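Local coordinates for protein transmembrane oligosaccharyl transferase (Archaeoglobus fulgidus, PDB 3WAJ) that belongs to the archaeal STT3/AglB family of GT-C membrane transferases, joining a bundle of transmembrane helices to a large globular C-terminal part, at residues I29-N34 and L488-S493; I220-I225 and V252-S257; L246-V251 and A293-E298; T589-S594 and E634-G639; L673-M678 and Y749-L754. All coordinates share one frame; numbering follows the deposited sequence.

Contact 1 (I29-N34 and L488-S493); sequences ILNPWN and LADAQS
Asn31 and Ser493 bury the most surface here, and their CA atoms come within 5.9 Å. The CB of Asn31 sits against both oxygens of Ser493, 3.2 Å from the OG and 3.3 Å from the backbone O. Beyond CB, the Asn31 amide reaches on to Asp490, where ND2 gives a weak, bent hydrogen bond to OD1 (3.2 Å, 145° at the hydrogen). The two side chains meet at nearly a right angle, with amide and carboxylate planes 87° apart, so they do not lie flat on one another. Asp490 presents its oxygens because its CG swings anti to the backbone N (chi1 -175°). Lys26, five residues back, bridges the same pair: its NZ is hydrogen-bonded to Asn31 OD1 and makes a long, weak ion pair with Asp490 OD1.

In the fold, this is where the end of helix 19-30 turns into the short helix 33-36 beside the C-terminal end of helix 474-491. A type I beta turn from Leu30 to Trp33 makes the change of direction, with Pro32 as N-cap of the second helix. The pyrrolidine ring of Pro32 lies beside the Ser493 carbonyl, with CB and CD each 3.3 Å from its O. Lacking a hydrogen on N, the proline offers that oxygen only van der Waals contact. Elsewhere its ring rests on Ile156 and Leu157, while Leu27 packs under Asp490 and Ser493.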
# COMPACT_ATOMS: atom_id res chain seq x y z
N ILE A 29 7.95 -8.42 -17.87
CA ILE A 29 6.93 -8.05 -18.85
C ILE A 29 6.12 -9.27 -19.31
O ILE A 29 4.90 -9.19 -19.45
CB ILE A 29 7.57 -7.34 -20.05
CG1 ILE A 29 8.32 -6.09 -19.58
CG2 ILE A 29 6.53 -7.00 -21.12
CD1 ILE A 29 8.60 -5.08 -20.66
N LEU A 30 6.80 -10.39 -19.50
CA LEU A 30 6.19 -11.59 -20.10
C LEU A 30 5.47 -12.49 -19.10
O LEU A 30 4.33 -12.90 -19.32
CB LEU A 30 7.24 -12.40 -20.86
CG LEU A 30 7.39 -12.23 -22.37
CD1 LEU A 30 7.12 -10.81 -22.83
CD2 LEU A 30 8.77 -12.69 -22.79
N ASN A 31 6.15 -12.83 -18.01
CA ASN A 31 5.54 -13.66 -16.97
C ASN A 31 4.16 -13.22 -16.45
O ASN A 31 3.23 -14.03 -16.42
CB ASN A 31 6.53 -13.89 -15.82
CG ASN A 31 7.35 -15.14 -16.01
OD1 ASN A 31 8.06 -15.29 -17.01
ND2 ASN A 31 7.26 -16.06 -15.05
N PRO A 32 4.00 -11.93 -16.06
CA PRO A 32 2.69 -11.58 -15.51
C PRO A 32 1.76 -10.95 -16.55
O PRO A 32 0.72 -10.41 -16.16
CB PRO A 32 3.05 -10.53 -14.45
CG PRO A 32 4.19 -9.78 -15.09
CD PRO A 32 4.96 -10.81 -15.92
N TRP A 33 2.11 -11.01 -17.83
CA TRP A 33 1.34 -10.36 -18.89
C TRP A 33 -0.19 -10.55 -18.80
O TRP A 33 -0.95 -9.59 -18.97
CB TRP A 33 1.85 -10.83 -20.27
CG TRP A 33 1.14 -10.17 -21.39
CD1 TRP A 33 -0.06 -10.52 -21.92
CD2 TRP A 33 1.59 -9.02 -22.13
NE1 TRP A 33 -0.39 -9.67 -22.95
CE2 TRP A 33 0.60 -8.74 -23.09
CE3 TRP A 33 2.73 -8.21 -22.06
CZ2 TRP A 33 0.72 -7.67 -23.99
CZ3 TRP A 33 2.85 -7.16 -22.94
CH2 TRP A 33 1.84 -6.89 -23.90
N ASN A 34 -0.64 -11.77 -18.53
CA ASN A 34 -2.08 -12.04 -18.52
C ASN A 34 -2.77 -11.64 -17.22
O ASN A 34 -3.99 -11.60 -17.15
CB ASN A 34 -2.38 -13.50 -18.90
CG ASN A 34 -1.99 -13.83 -20.34
OD1 ASN A 34 -2.24 -13.05 -21.26
ND2 ASN A 34 -1.37 -14.99 -20.53
N LEU A 488 12.63 -18.87 -7.75
CA LEU A 488 11.73 -17.99 -7.00
C LEU A 488 11.31 -16.77 -7.84
O LEU A 488 10.14 -16.40 -7.86
CB LEU A 488 12.37 -17.54 -5.68
CG LEU A 488 12.25 -18.46 -4.46
CD1 LEU A 488 11.04 -19.37 -4.58
CD2 LEU A 488 13.51 -19.26 -4.23
N ALA A 489 12.28 -16.19 -8.54
CA ALA A 489 12.05 -15.03 -9.40
C ALA A 489 11.08 -15.32 -10.54
O ALA A 489 10.37 -14.43 -10.98
CB ALA A 489 13.35 -14.55 -9.96
N ASP A 490 11.08 -16.55 -11.04
CA ASP A 490 10.12 -16.93 -12.07
C ASP A 490 8.74 -17.21 -11.45
O ASP A 490 7.70 -16.80 -12.00
CB ASP A 490 10.63 -18.12 -12.87
CG ASP A 490 9.73 -18.47 -14.02
OD1 ASP A 490 9.87 -17.83 -15.09
OD2 ASP A 490 8.85 -19.35 -13.86
N ALA A 491 8.74 -17.87 -10.30
CA ALA A 491 7.50 -18.23 -9.61
C ALA A 491 6.78 -17.05 -8.98
O ALA A 491 5.57 -17.09 -8.79
CB ALA A 491 7.76 -19.28 -8.57
N GLN A 492 7.53 -16.00 -8.62
CA GLN A 492 6.92 -14.82 -8.01
C GLN A 492 6.52 -13.78 -9.05
O GLN A 492 5.78 -12.86 -8.76
CB GLN A 492 7.89 -14.17 -7.03
CG GLN A 492 8.20 -14.98 -5.80
CD GLN A 492 9.26 -14.31 -4.94
OE1 GLN A 492 9.71 -13.21 -5.25
NE2 GLN A 492 9.65 -14.97 -3.85
N SER A 493 7.03 -13.94 -10.26
CA SER A 493 6.89 -12.95 -11.32
C SER A 493 5.68 -13.26 -12.18
O SER A 493 5.31 -12.49 -13.07
CB SER A 493 8.16 -13.00 -12.18
OG SER A 493 7.97 -12.34 -13.41

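Contact 2 (I220-I225 and V252-S257); sequences IIAPII and VTFAVS
Ala222, near the start of helix 221-234, is the first residue of its segment to meet Phe254 of helix 243-261. Its CB points at the other helix and stops 3.7 Å from Phe254 CE1; its own CA is only slightly farther from that carbon, at 3.8 Å, since a methyl this small lets the ring come close to the backbone. Even the Ala222 carbonyl takes part, its O lying 3.8 Å from Phe254 CZ. One turn on, Ile225 receives the far end of the ring: Ile225 CB is 3.9 Å from Phe254 CZ, with its CG2 methyl alongside. That branch faces the ring because it stands anti to the backbone N, which leaves CG1 beside the N (chi1 -60°). The isoleucine and the phenylalanine slide past each other, pointing opposite ways. Ala222 CB and Ile225 CB both come to the ring obliquely, and there is no polar bond between the segments.

Phe254 does most of the reaching, and Ser287 and Ala288 of helix 278-303 also touch it. Behind the ring, Ser257 OG returns a hydrogen bond to Phe254 O (2.8 Å), settling its hydroxyl within its own helix. Ile225 meanwhile leans on Ile208 and Phe177 of two further helices. A phenylalanine set against an alanine and an isoleucine thus joins two consecutive, oppositely running helices of the GT-C-type membrane bundle.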
# COMPACT_ATOMS: atom_id res chain seq x y z
N ILE A 220 18.29 11.27 2.33
CA ILE A 220 19.09 10.36 3.14
C ILE A 220 20.38 9.90 2.45
O ILE A 220 21.34 9.52 3.12
CB ILE A 220 18.24 9.12 3.58
CG1 ILE A 220 18.78 8.51 4.87
CG2 ILE A 220 18.22 8.06 2.48
CD1 ILE A 220 18.91 9.49 5.98
N ILE A 221 20.42 9.93 1.12
CA ILE A 221 21.65 9.60 0.40
C ILE A 221 22.75 10.62 0.72
O ILE A 221 23.94 10.33 0.62
CB ILE A 221 21.41 9.50 -1.13
CG1 ILE A 221 22.65 8.97 -1.85
CG2 ILE A 221 21.07 10.86 -1.70
CD1 ILE A 221 23.01 7.57 -1.47
N ALA A 222 22.35 11.83 1.12
CA ALA A 222 23.34 12.87 1.43
C ALA A 222 24.22 12.55 2.66
O ALA A 222 25.45 12.62 2.56
CB ALA A 222 22.69 14.27 1.52
N PRO A 223 23.61 12.22 3.83
CA PRO A 223 24.41 11.77 4.97
C PRO A 223 25.31 10.58 4.62
O PRO A 223 26.45 10.51 5.09
CB PRO A 223 23.36 11.31 5.99
CG PRO A 223 22.13 12.06 5.64
CD PRO A 223 22.18 12.32 4.17
N ILE A 224 24.80 9.67 3.80
CA ILE A 224 25.57 8.49 3.40
C ILE A 224 26.89 8.86 2.71
O ILE A 224 27.95 8.44 3.14
CB ILE A 224 24.74 7.54 2.50
CG1 ILE A 224 23.62 6.88 3.32
CG2 ILE A 224 25.61 6.48 1.85
CD1 ILE A 224 22.68 6.02 2.48
N ILE A 225 26.80 9.66 1.65
CA ILE A 225 27.98 10.16 0.95
C ILE A 225 28.90 10.96 1.87
O ILE A 225 30.12 10.89 1.75
CB ILE A 225 27.58 11.00 -0.27
CG1 ILE A 225 26.78 10.15 -1.25
CG2 ILE A 225 28.83 11.58 -0.96
CD1 ILE A 225 26.31 10.90 -2.48
N VAL A 252 30.26 20.12 -5.89
CA VAL A 252 29.53 20.26 -7.15
C VAL A 252 28.26 19.41 -7.15
O VAL A 252 27.16 19.91 -7.43
CB VAL A 252 30.41 19.91 -8.38
CG1 VAL A 252 29.60 19.96 -9.68
CG2 VAL A 252 31.60 20.87 -8.46
N THR A 253 28.42 18.13 -6.82
CA THR A 253 27.31 17.17 -6.75
C THR A 253 26.14 17.66 -5.87
O THR A 253 24.98 17.73 -6.31
CB THR A 253 27.80 15.81 -6.21
OG1 THR A 253 28.84 15.30 -7.06
CG2 THR A 253 26.68 14.80 -6.13
N PHE A 254 26.46 18.00 -4.63
CA PHE A 254 25.45 18.50 -3.71
C PHE A 254 24.87 19.83 -4.18
O PHE A 254 23.68 20.07 -4.03
CB PHE A 254 26.01 18.58 -2.29
CG PHE A 254 26.15 17.24 -1.62
CD1 PHE A 254 25.09 16.33 -1.64
CD2 PHE A 254 27.33 16.88 -0.99
CE1 PHE A 254 25.21 15.08 -1.03
CE2 PHE A 254 27.46 15.63 -0.38
CZ PHE A 254 26.40 14.73 -0.40
N ALA A 255 25.71 20.69 -4.76
CA ALA A 255 25.22 21.94 -5.33
C ALA A 255 24.20 21.66 -6.45
O ALA A 255 23.11 22.25 -6.47
CB ALA A 255 26.37 22.80 -5.85
N VAL A 256 24.55 20.77 -7.36
CA VAL A 256 23.67 20.46 -8.48
C VAL A 256 22.37 19.84 -8.00
O VAL A 256 21.29 20.25 -8.43
CB VAL A 256 24.37 19.57 -9.54
CG1 VAL A 256 23.36 19.04 -10.55
CG2 VAL A 256 25.47 20.36 -10.25
N SER A 257 22.45 18.89 -7.07
CA SER A 257 21.26 18.21 -6.57
C SER A 257 20.28 19.21 -5.98
O SER A 257 19.07 19.08 -6.15
CB SER A 257 21.63 17.16 -5.51
OG SER A 257 22.14 17.78 -4.34

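Contact 3 (L246-V251 and A293-E298); sequences LSLVAV and AFYQIE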
# COMPACT_ATOMS: atom_id res chain seq x y z
N LEU A 246 37.99 14.75 -3.86
CA LEU A 246 36.84 14.01 -3.31
C LEU A 246 35.83 15.01 -2.75
O LEU A 246 34.63 14.86 -2.95
CB LEU A 246 37.29 13.06 -2.19
CG LEU A 246 36.17 12.53 -1.29
CD1 LEU A 246 35.26 11.61 -2.08
CD2 LEU A 246 36.70 11.82 -0.06
N SER A 247 36.35 16.03 -2.09
CA SER A 247 35.54 17.08 -1.50
C SER A 247 34.94 18.01 -2.56
O SER A 247 33.75 18.35 -2.49
CB SER A 247 36.37 17.89 -0.51
OG SER A 247 37.05 17.03 0.38
N LEU A 248 35.76 18.44 -3.51
CA LEU A 248 35.31 19.38 -4.55
C LEU A 248 34.17 18.77 -5.39
O LEU A 248 33.16 19.44 -5.66
CB LEU A 248 36.49 19.85 -5.44
CG LEU A 248 37.36 20.99 -4.89
CD1 LEU A 248 38.60 21.24 -5.77
CD2 LEU A 248 36.54 22.27 -4.73
N VAL A 249 34.34 17.51 -5.76
CA VAL A 249 33.30 16.76 -6.45
C VAL A 249 31.99 16.76 -5.67
O VAL A 249 30.90 16.98 -6.23
CB VAL A 249 33.76 15.32 -6.69
CG1 VAL A 249 32.57 14.42 -7.05
CG2 VAL A 249 34.80 15.29 -7.77
N ALA A 250 32.09 16.52 -4.36
CA ALA A 250 30.93 16.52 -3.49
C ALA A 250 30.30 17.91 -3.48
O ALA A 250 29.08 18.04 -3.51
CB ALA A 250 31.30 16.07 -2.09
N VAL A 251 31.13 18.96 -3.43
CA VAL A 251 30.62 20.32 -3.49
C VAL A 251 29.75 20.52 -4.73
O VAL A 251 28.62 21.00 -4.62
CB VAL A 251 31.75 21.38 -3.44
CG1 VAL A 251 31.22 22.74 -3.86
CG2 VAL A 251 32.34 21.47 -2.03
N ALA A 293 33.75 22.53 3.72
CA ALA A 293 34.53 22.59 4.95
C ALA A 293 35.61 21.52 4.91
O ALA A 293 36.76 21.77 5.31
CB ALA A 293 33.65 22.42 6.16
N PHE A 294 35.25 20.34 4.42
CA PHE A 294 36.20 19.25 4.24
C PHE A 294 37.33 19.65 3.31
O PHE A 294 38.49 19.36 3.57
CB PHE A 294 35.51 18.04 3.65
CG PHE A 294 34.95 17.11 4.68
CD1 PHE A 294 35.78 16.22 5.35
CD2 PHE A 294 33.60 17.11 4.97
CE1 PHE A 294 35.26 15.35 6.30
CE2 PHE A 294 33.08 16.24 5.92
CZ PHE A 294 33.91 15.36 6.58
N TYR A 295 36.98 20.29 2.20
CA TYR A 295 37.96 20.78 1.25
C TYR A 295 38.97 21.67 1.95
O TYR A 295 40.19 21.46 1.84
CB TYR A 295 37.26 21.58 0.14
CG TYR A 295 38.21 22.20 -0.87
CD1 TYR A 295 39.06 21.40 -1.64
CD2 TYR A 295 38.25 23.57 -1.06
CE1 TYR A 295 39.91 21.96 -2.57
CE2 TYR A 295 39.11 24.14 -2.00
CZ TYR A 295 39.94 23.33 -2.74
OH TYR A 295 40.79 23.89 -3.66
N GLN A 296 38.45 22.65 2.67
CA GLN A 296 39.25 23.56 3.47
C GLN A 296 40.10 22.83 4.54
O GLN A 296 41.26 23.19 4.77
CB GLN A 296 38.36 24.60 4.14
CG GLN A 296 39.13 25.64 4.91
CD GLN A 296 40.20 26.32 4.07
OE1 GLN A 296 39.91 26.90 3.02
NE2 GLN A 296 41.44 26.25 4.52
N ILE A 297 39.53 21.82 5.18
CA ILE A 297 40.28 21.06 6.17
C ILE A 297 41.51 20.44 5.50
O ILE A 297 42.64 20.54 6.02
CB ILE A 297 39.40 20.00 6.88
CG1 ILE A 297 38.45 20.70 7.85
CG2 ILE A 297 40.26 19.02 7.64
CD1 ILE A 297 37.40 19.79 8.46
N GLU A 298 41.31 19.85 4.32
CA GLU A 298 42.43 19.28 3.57
C GLU A 298 43.49 20.35 3.20
O GLU A 298 44.70 20.10 3.28
CB GLU A 298 41.93 18.51 2.34
CG GLU A 298 43.01 17.64 1.67
CD GLU A 298 43.65 16.61 2.60
OE1 GLU A 298 42.95 16.09 3.49
OE2 GLU A 298 44.87 16.31 2.42
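Leu248 and Tyr295 supply the CH-pi part of this contact. The CD2 methyl of Leu248 hangs above the middle of the tyrosine ring, 3.9 Å from the centroid and only 5° off the ring normal. Its other methyl lies nearer the rim, where Leu248 CD1 is 3.5 Å from Tyr295 CE1, and CG covers the same face. The ring is offered to the leucine because Tyr295 CG stands anti to its own N (chi1 177°), which carries the phenol over toward helix 243-261.

Backbone-level packing comes next. Ser247 CB fits against the main chain of Tyr295, 3.7 Å from its N and 3.9 Å from its CB, and the two CA atoms are only 5.2 Å apart. The small serine lets helices 243-261 and 278-303 close up: the segment axes approach to 8.5 Å and run nearly antiparallel, at 160°. Ser247 OG also brushes Phe294 CB.

No hydrogen bond crosses between the segments. The serine hydroxyl is spent on Arg243 O one turn earlier in its own helix, and it therefore packs without demanding a partner opposite. Cohesion between these two stretches accordingly rests on dispersion and close fit, as suits two helices of a membrane bundle.

Contact 4 (T589-S594 and E634-G639); sequences TAENES and EKYYGG
Glu591, in the loop linking helix 584-588 to helix 593-602 of the AglB core domain, reaches across to Lys635 and Tyr636 of the 3-10 turn at 634-636. One carboxylate oxygen does the work. Glu591 OE2 forms a long salt bridge with Lys635 NZ (3.5 Å), the two extended chains arriving from opposite directions, and it also lies 2.8 Å from Tyr636 OH. Carboxylate and phenol ring are inclined by 60°. Tyr636 OH is hydrogen-bonded to Glu627 OE2, outside both segments, so two carboxylates gather at one hydroxyl; the nearby ammonium of Lys635 would be expected to ease that concentration of negative charge.

Lys635 gets there by a less common turn at its first bond, with CG between backbone N and carbonyl carbon (chi1 76°), after which the chain runs straight. The same bend lays its CG over one face of the Tyr636 ring, 4.1 Å above the plane and toward the rim. Farther in, Thr589 lines the end of the phenol: its O is 3.5 Å from Tyr636 OH and its CB 4.0 Å away. That carbonyl is bonded by Lys577 NZ, and Tyr619 meets the Tyr636 ring edge-to-face. What results is a helix-to-helix loop, ended by the N-cap Asn592, fastened to a 3-10 turn by a partly exposed ion pair beside a buried tyrosine.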
# COMPACT_ATOMS: atom_id res chain seq x y z
N THR A 589 -17.00 -0.34 13.04
CA THR A 589 -17.07 -1.08 14.30
C THR A 589 -18.07 -0.46 15.26
O THR A 589 -18.10 -0.81 16.44
CB THR A 589 -15.73 -1.13 15.03
OG1 THR A 589 -15.42 0.18 15.48
CG2 THR A 589 -14.61 -1.67 14.11
N ALA A 590 -18.83 0.50 14.75
CA ALA A 590 -19.82 1.19 15.57
C ALA A 590 -20.90 0.19 15.97
O ALA A 590 -21.43 -0.56 15.13
CB ALA A 590 -20.42 2.36 14.83
N GLU A 591 -21.22 0.19 17.26
CA GLU A 591 -22.10 -0.83 17.82
C GLU A 591 -23.57 -0.45 17.86
O GLU A 591 -24.39 -1.23 18.35
CB GLU A 591 -21.60 -1.25 19.19
CG GLU A 591 -20.33 -2.09 19.10
CD GLU A 591 -19.50 -2.01 20.36
OE1 GLU A 591 -20.02 -1.51 21.38
OE2 GLU A 591 -18.33 -2.45 20.32
N ASN A 592 -23.91 0.72 17.33
CA ASN A 592 -25.31 1.07 17.06
C ASN A 592 -25.42 2.04 15.88
O ASN A 592 -24.44 2.70 15.52
CB ASN A 592 -26.01 1.63 18.31
CG ASN A 592 -25.25 2.77 18.94
OD1 ASN A 592 -25.34 3.92 18.47
ND2 ASN A 592 -24.49 2.47 19.99
N GLU A 593 -26.60 2.13 15.28
CA GLU A 593 -26.74 2.98 14.10
C GLU A 593 -26.57 4.47 14.41
O GLU A 593 -26.03 5.21 13.59
CB GLU A 593 -28.08 2.71 13.38
CG GLU A 593 -28.13 3.29 11.98
CD GLU A 593 -29.43 3.00 11.26
OE1 GLU A 593 -30.37 2.45 11.87
OE2 GLU A 593 -29.51 3.34 10.06
N SER A 594 -27.01 4.91 15.60
CA SER A 594 -26.88 6.31 16.01
C SER A 594 -25.44 6.81 16.00
O SER A 594 -25.16 7.89 15.47
CB SER A 594 -27.45 6.53 17.41
OG SER A 594 -28.71 5.90 17.52
N GLU A 634 -10.05 -7.96 20.90
CA GLU A 634 -10.34 -9.37 21.12
C GLU A 634 -11.76 -9.65 21.63
O GLU A 634 -12.21 -10.80 21.64
CB GLU A 634 -9.28 -10.02 22.01
CG GLU A 634 -7.97 -10.30 21.26
CD GLU A 634 -8.07 -11.50 20.31
OE1 GLU A 634 -9.05 -12.28 20.44
OE2 GLU A 634 -7.18 -11.68 19.45
N LYS A 635 -12.47 -8.61 22.04
CA LYS A 635 -13.84 -8.75 22.49
C LYS A 635 -14.79 -8.99 21.31
O LYS A 635 -15.97 -9.30 21.49
CB LYS A 635 -14.29 -7.51 23.28
CG LYS A 635 -14.59 -6.29 22.39
CD LYS A 635 -14.91 -5.03 23.21
CE LYS A 635 -15.19 -3.84 22.28
NZ LYS A 635 -15.97 -2.74 22.93
N TYR A 636 -14.28 -8.83 20.09
CA TYR A 636 -15.11 -9.10 18.92
C TYR A 636 -15.10 -10.60 18.54
O TYR A 636 -15.81 -11.02 17.63
CB TYR A 636 -14.73 -8.18 17.74
CG TYR A 636 -15.08 -6.72 17.98
CD1 TYR A 636 -14.11 -5.80 18.35
CD2 TYR A 636 -16.39 -6.26 17.85
CE1 TYR A 636 -14.43 -4.46 18.57
CE2 TYR A 636 -16.73 -4.93 18.08
CZ TYR A 636 -15.75 -4.03 18.43
OH TYR A 636 -16.09 -2.71 18.64
N TYR A 637 -14.32 -11.40 19.26
CA TYR A 637 -14.15 -12.82 18.94
C TYR A 637 -14.43 -13.78 20.09
O TYR A 637 -14.20 -13.44 21.26
CB TYR A 637 -12.77 -13.07 18.31
CG TYR A 637 -12.63 -12.30 17.02
CD1 TYR A 637 -13.15 -12.81 15.84
CD2 TYR A 637 -12.04 -11.04 16.99
CE1 TYR A 637 -13.05 -12.11 14.65
CE2 TYR A 637 -11.93 -10.32 15.80
CZ TYR A 637 -12.44 -10.87 14.63
OH TYR A 637 -12.36 -10.20 13.44
N GLY A 638 -14.97 -14.96 19.76
CA GLY A 638 -15.28 -16.00 20.72
C GLY A 638 -14.36 -17.18 20.51
O GLY A 638 -13.13 -17.00 20.48
N GLY A 639 -14.93 -18.38 20.33
CA GLY A 639 -14.11 -19.57 20.18
C GLY A 639 -14.13 -20.24 18.81
O GLY A 639 -13.89 -19.62 17.77

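Contact 5 (L673-M678 and Y749-L754); sequences LYYSTM and YAYTQL
Tyr675 and Tyr751 bring their CA atoms to 7.7 Å, the first from an irregular stretch with helical angles at 673-676 but without regular helical bonds, the second from helix 740-755 where it widens into a pi-type turn. Tyr675 lays one face of its ring against the other side chain: Tyr751 CB stands over it, 3.4 Å from CE1, and CD1 of Tyr751 lies 3.7 Å above the plane, toward the rim. The two phenols run past each other in opposite directions, with centroids 5.2 Å apart and planes at 32°, an oblique pairing. Tyr751 CB already points at Tyr675 from the helix; CG anti to the backbone N (chi1 171°) then carries CD1 over the Tyr675 ring. On the opposite face the neighbouring Tyr674 places CD1 3.8 Å above the centre, so the Tyr675 ring is sandwiched and its rotation is restricted from both sides.

The hydroxyls find their partners elsewhere. Tyr675 OH passes Ala750 CB at 3.9 Å and hydrogen-bonds to Tyr747 O, a turn earlier on the helix; Tyr751 OH is bonded to Ile761 O. Just downstream, Thr677 OG1 gives a hydrogen bond to Tyr674 O (2.8 Å), an oxygen that Thr677 N grips as well. Thr677 is the N-cap of helix 678-684, its OG1 also hydrogen-bonded to Ala680 N.

Leu684 of that helix touches Tyr675, and Phe685 meets the Tyr751 ring edge-to-face. The two tyrosines form the seam between helix 740-755 and the loop leading into helix 678-684, and strand 649-652 meets the helix at Tyr749 and Leu754.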
# COMPACT_ATOMS: atom_id res chain seq x y z
N LEU A 673 -20.86 -9.45 20.22
CA LEU A 673 -20.58 -8.05 19.92
C LEU A 673 -20.45 -7.76 18.42
O LEU A 673 -21.07 -6.83 17.90
CB LEU A 673 -19.31 -7.60 20.62
CG LEU A 673 -19.50 -6.34 21.45
CD1 LEU A 673 -20.53 -6.59 22.55
CD2 LEU A 673 -18.18 -5.94 22.03
N TYR A 674 -19.66 -8.58 17.74
CA TYR A 674 -19.47 -8.46 16.30
C TYR A 674 -20.81 -8.25 15.55
O TYR A 674 -20.94 -7.32 14.75
CB TYR A 674 -18.71 -9.70 15.79
CG TYR A 674 -18.61 -9.81 14.28
CD1 TYR A 674 -19.60 -10.46 13.54
CD2 TYR A 674 -17.52 -9.26 13.60
CE1 TYR A 674 -19.51 -10.57 12.17
CE2 TYR A 674 -17.43 -9.36 12.21
CZ TYR A 674 -18.43 -10.03 11.51
OH TYR A 674 -18.35 -10.14 10.14
N TYR A 675 -21.80 -9.09 15.86
CA TYR A 675 -23.07 -9.03 15.15
C TYR A 675 -23.86 -7.73 15.32
O TYR A 675 -24.83 -7.49 14.61
CB TYR A 675 -23.91 -10.27 15.47
CG TYR A 675 -23.20 -11.52 15.01
CD1 TYR A 675 -23.32 -11.97 13.70
CD2 TYR A 675 -22.35 -12.22 15.87
CE1 TYR A 675 -22.65 -13.10 13.28
CE2 TYR A 675 -21.68 -13.35 15.45
CZ TYR A 675 -21.84 -13.79 14.16
OH TYR A 675 -21.17 -14.92 13.73
N SER A 676 -23.39 -6.89 16.23
CA SER A 676 -23.98 -5.56 16.42
C SER A 676 -23.23 -4.45 15.67
O SER A 676 -23.71 -3.33 15.59
CB SER A 676 -24.03 -5.21 17.90
OG SER A 676 -25.04 -5.96 18.51
N THR A 677 -22.06 -4.76 15.15
CA THR A 677 -21.29 -3.74 14.46
C THR A 677 -21.93 -3.41 13.13
O THR A 677 -22.66 -4.25 12.56
CB THR A 677 -19.84 -4.19 14.24
OG1 THR A 677 -19.82 -5.26 13.29
CG2 THR A 677 -19.23 -4.63 15.57
N MET A 678 -21.65 -2.20 12.63
CA MET A 678 -22.11 -1.79 11.31
C MET A 678 -21.58 -2.72 10.23
O MET A 678 -22.28 -3.02 9.26
CB MET A 678 -21.68 -0.36 11.00
CG MET A 678 -22.53 0.68 11.66
SD MET A 678 -24.22 0.71 11.01
CE MET A 678 -23.86 1.14 9.31
N TYR A 749 -23.96 -19.09 10.21
CA TYR A 749 -24.35 -20.30 10.95
C TYR A 749 -24.18 -20.10 12.46
O TYR A 749 -25.12 -20.32 13.21
CB TYR A 749 -23.52 -21.49 10.46
CG TYR A 749 -23.73 -22.76 11.27
CD1 TYR A 749 -24.96 -23.43 11.27
CD2 TYR A 749 -22.68 -23.31 12.00
CE1 TYR A 749 -25.13 -24.59 12.01
CE2 TYR A 749 -22.83 -24.48 12.73
CZ TYR A 749 -24.06 -25.12 12.74
OH TYR A 749 -24.19 -26.28 13.47
N ALA A 750 -22.99 -19.66 12.87
CA ALA A 750 -22.71 -19.34 14.27
C ALA A 750 -23.75 -18.41 14.89
O ALA A 750 -24.24 -18.65 16.00
CB ALA A 750 -21.34 -18.72 14.40
N TYR A 751 -24.09 -17.35 14.16
CA TYR A 751 -25.10 -16.41 14.65
C TYR A 751 -26.44 -17.10 14.96
O TYR A 751 -26.99 -16.93 16.05
CB TYR A 751 -25.29 -15.24 13.67
CG TYR A 751 -26.47 -14.36 14.03
CD1 TYR A 751 -26.43 -13.49 15.12
CD2 TYR A 751 -27.63 -14.41 13.28
CE1 TYR A 751 -27.53 -12.70 15.45
CE2 TYR A 751 -28.72 -13.61 13.60
CZ TYR A 751 -28.66 -12.76 14.68
OH TYR A 751 -29.76 -11.99 14.96
N THR A 752 -26.95 -17.86 13.99
CA THR A 752 -28.24 -18.54 14.16
C THR A 752 -28.25 -19.53 15.32
O THR A 752 -29.29 -19.80 15.91
CB THR A 752 -28.70 -19.29 12.87
OG1 THR A 752 -27.84 -20.40 12.64
CG2 THR A 752 -28.67 -18.38 11.67
N GLN A 753 -27.08 -20.08 15.64
CA GLN A 753 -26.98 -21.11 16.67
C GLN A 753 -26.67 -20.56 18.06
O GLN A 753 -27.20 -21.07 19.04
CB GLN A 753 -25.92 -22.14 16.27
CG GLN A 753 -26.29 -22.92 15.01
CD GLN A 753 -27.59 -23.70 15.17
OE1 GLN A 753 -27.83 -24.33 16.21
NE2 GLN A 753 -28.44 -23.65 14.15
N LEU A 754 -25.83 -19.53 18.14
CA LEU A 754 -25.38 -19.01 19.43
C LEU A 754 -26.10 -17.75 19.91
O LEU A 754 -26.28 -17.56 21.11
CB LEU A 754 -23.87 -18.76 19.40
CG LEU A 754 -23.01 -19.86 18.80
CD1 LEU A 754 -21.57 -19.37 18.66
CD2 LEU A 754 -23.08 -21.14 19.64

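From the N terminus, contact 1 closes a very large loop, bringing the first modelled long helix to the end of helix 474-491. Contacts 2 and 3 lie within that loop. Their segments alternate along the chain, so they cross, and helix 243-261 serves both, meeting helix 221-234 in contact 2 and helix 278-303 in contact 3. Contacts 4 and 5 follow in series, across the chain's centre from contacts 2 and 3. Contact 4 closes a loop of about 40 residues, from the loop before helix 593-602 to the turn after helix 630-633; contact 5 closes a longer one, from the loop before helix 678-684 to helix 740-755. The two touch, with a probable hydrogen bond from Met678 N to Ala590 O.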